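Local coordinates for tRNA-5-methyluridine(54) 2-sulfurtransferase (Pyrococcus horikoshii, PDB 3VRH) that catalyses the ATP-dependent 2-thiolation of 5-methyluridine 54 in the T loop of tRNAs, a modification that stabilises tRNA at high temperature, at the interface of chains A and B. Residues are numbered along the deposited sequence; one frame, centred on the assembly and turned at random. Chains: chain A/B, Putative uncharacterized protein PH0300.

The interface of chains A and B. Residues chain A 169, 234, 237-238; chain B 169, 234, 237-238.
A:Val234 and B:Val234 meet at the two-fold axis of the homodimer, CG1 of one 3.6 Å from CG1 of the other, with the side chains crossing at about a right angle. Each valine hides nearly 60 Å² against the partner, far more than any neighbour in the patch, which marks the pair as its centre. Followed outward from CB, A:Val234 splits its work between two methyls: with chi1 at 161°, CG1 stands anti to the backbone N and meets its twin, while CG2, anti to the carbonyl carbon, lies 3.6 Å from the methyl CD2 of B:Leu238 and equally near the carboxylate oxygen OE1 of B:Glu237. The other branch of B:Leu238, CD1, continues the apolar surface to A:Leu169, whose CD1 is 4.0 Å away. A:Glu237 bends at chi2 (-147°) and its side chain passes that of B:Val234 heading the opposite way, its carboxylate carbon CD 4.1 Å from CG2. OE1 of A:Glu237 comes to 3.3 Å from OE1 of B:Glu237, the carboxylate planes turned 46° apart; if both were charged they would probably repel, which might raise the pKa of one. An alanine at A:Glu237 is likely to leave a gap beside CG2 of B:Val234, where the carboxylate had lain. The two-fold repeats each off-axis contact with the chains exchanged, so helices 228-241, flanked by the ends of helices 157-169, help join the subunits of the dimer.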
ATOM      1  N   LEU A 169       1.383  -0.714   4.867  1.00 22.38           N
ATOM      2  CA  LEU A 169       0.929   0.388   5.709  1.00 30.88           C
ATOM      3  C   LEU A 169       1.725   0.476   7.007  1.00 29.30           C
ATOM      4  O   LEU A 169       2.029   1.580   7.466  1.00 25.94           O
ATOM      5  CB  LEU A 169      -0.556   0.248   6.031  1.00 25.38           C
ATOM      6  CG  LEU A 169      -1.481   0.526   4.850  1.00 29.78           C
ATOM      7  CD1 LEU A 169      -2.898   0.094   5.186  1.00 27.39           C
ATOM      8  CD2 LEU A 169      -1.407   2.009   4.438  1.00 28.07           C
ATOM      9  N   VAL A 234     -11.225  -2.160   1.185  1.00 37.76           N
ATOM     10  CA  VAL A 234     -10.460  -1.176   0.432  1.00 40.18           C
ATOM     11  C   VAL A 234     -10.050  -1.729  -0.938  1.00 40.49           C
ATOM     12  O   VAL A 234     -10.240  -1.079  -1.968  1.00 38.69           O
ATOM     13  CB  VAL A 234      -9.202  -0.784   1.216  1.00 36.60           C
ATOM     14  CG1 VAL A 234      -8.181  -0.158   0.315  1.00 41.27           C
ATOM     15  CG2 VAL A 234      -9.563   0.147   2.353  1.00 45.30           C
ATOM     16  N   GLU A 237     -12.957  -2.150  -3.137  1.00 42.41           N
ATOM     17  CA  GLU A 237     -13.306  -0.810  -3.612  1.00 47.65           C
ATOM     18  C   GLU A 237     -12.461  -0.447  -4.824  1.00 45.79           C
ATOM     19  O   GLU A 237     -13.001  -0.173  -5.893  1.00 51.60           O
ATOM     20  CB  GLU A 237     -13.140   0.248  -2.514  1.00 45.79           C
ATOM     21  CG  GLU A 237     -13.685   1.632  -2.914  1.00 59.64           C
ATOM     22  CD  GLU A 237     -12.903   2.796  -2.299  1.00 68.07           C
ATOM     23  OE1 GLU A 237     -12.458   2.661  -1.134  1.00 68.22           O
ATOM     24  OE2 GLU A 237     -12.728   3.837  -2.984  1.00 61.19           O
ATOM     25  N   LEU A 238     -11.138  -0.478  -4.659  1.00 43.16           N
ATOM     26  CA  LEU A 238     -10.203  -0.207  -5.754  1.00 43.30           C
ATOM     27  C   LEU A 238     -10.390  -1.106  -6.981  1.00 45.31           C
ATOM     28  O   LEU A 238     -10.281  -0.641  -8.125  1.00 44.31           O
ATOM     29  CB  LEU A 238      -8.756  -0.306  -5.265  1.00 37.41           C
ATOM     30  CG  LEU A 238      -8.350   0.770  -4.274  1.00 42.09           C
ATOM     31  CD1 LEU A 238      -6.902   0.597  -3.883  1.00 45.00           C
ATOM     32  CD2 LEU A 238      -8.575   2.150  -4.882  1.00 44.88           C
TER
ATOM     33  N   LEU B 169       1.181   0.188  -4.968  1.00 22.38           N
ATOM     34  CA  LEU B 169       0.268  -0.634  -5.756  1.00 30.88           C
ATOM     35  C   LEU B 169       0.866  -1.007  -7.109  1.00 29.30           C
ATOM     36  O   LEU B 169       0.677  -2.135  -7.572  1.00 25.94           O
ATOM     37  CB  LEU B 169      -1.062   0.083  -5.967  1.00 25.38           C
ATOM     38  CG  LEU B 169      -1.929   0.174  -4.716  1.00 29.78           C
ATOM     39  CD1 LEU B 169      -3.084   1.132  -4.951  1.00 27.39           C
ATOM     40  CD2 LEU B 169      -2.413  -1.226  -4.287  1.00 28.07           C
ATOM     41  N   VAL B 234      -9.528   6.415  -0.369  1.00 37.76           N
ATOM     42  CA  VAL B 234      -9.157   5.198   0.340  1.00 40.18           C
ATOM     43  C   VAL B 234      -8.461   5.523   1.666  1.00 40.49           C
ATOM     44  O   VAL B 234      -8.813   4.985   2.717  1.00 38.69           O
ATOM     45  CB  VAL B 234      -8.217   4.355  -0.531  1.00 36.60           C
ATOM     46  CG1 VAL B 234      -7.459   3.365   0.300  1.00 41.27           C
ATOM     47  CG2 VAL B 234      -8.999   3.658  -1.623  1.00 45.30           C
ATOM     48  N   GLU B 237     -10.794   7.019   4.071  1.00 42.41           N
ATOM     49  CA  GLU B 237     -11.605   5.917   4.592  1.00 47.65           C
ATOM     50  C   GLU B 237     -10.881   5.233   5.742  1.00 45.79           C
ATOM     51  O   GLU B 237     -11.403   5.176   6.853  1.00 51.60           O
ATOM     52  CB  GLU B 237     -11.951   4.895   3.501  1.00 45.79           C
ATOM     53  CG  GLU B 237     -12.964   3.831   3.962  1.00 59.64           C
ATOM     54  CD  GLU B 237     -12.751   2.463   3.308  1.00 68.07           C
ATOM     55  OE1 GLU B 237     -12.378   2.430   2.111  1.00 68.22           O
ATOM     56  OE2 GLU B 237     -12.948   1.426   3.994  1.00 61.19           O
ATOM     57  N   LEU B 238      -9.669   4.743   5.477  1.00 43.16           N
ATOM     58  CA  LEU B 238      -8.836   4.110   6.503  1.00 43.30           C
ATOM     59  C   LEU B 238      -8.562   4.991   7.727  1.00 45.31           C
ATOM     60  O   LEU B 238      -8.558   4.503   8.866  1.00 44.31           O
ATOM     61  CB  LEU B 238      -7.508   3.640   5.904  1.00 37.41           C
ATOM     62  CG  LEU B 238      -7.633   2.507   4.902  1.00 42.09           C
ATOM     63  CD1 LEU B 238      -6.267   2.103   4.401  1.00 45.00           C
ATOM     64  CD2 LEU B 238      -8.336   1.316   5.547  1.00 44.88           C
TER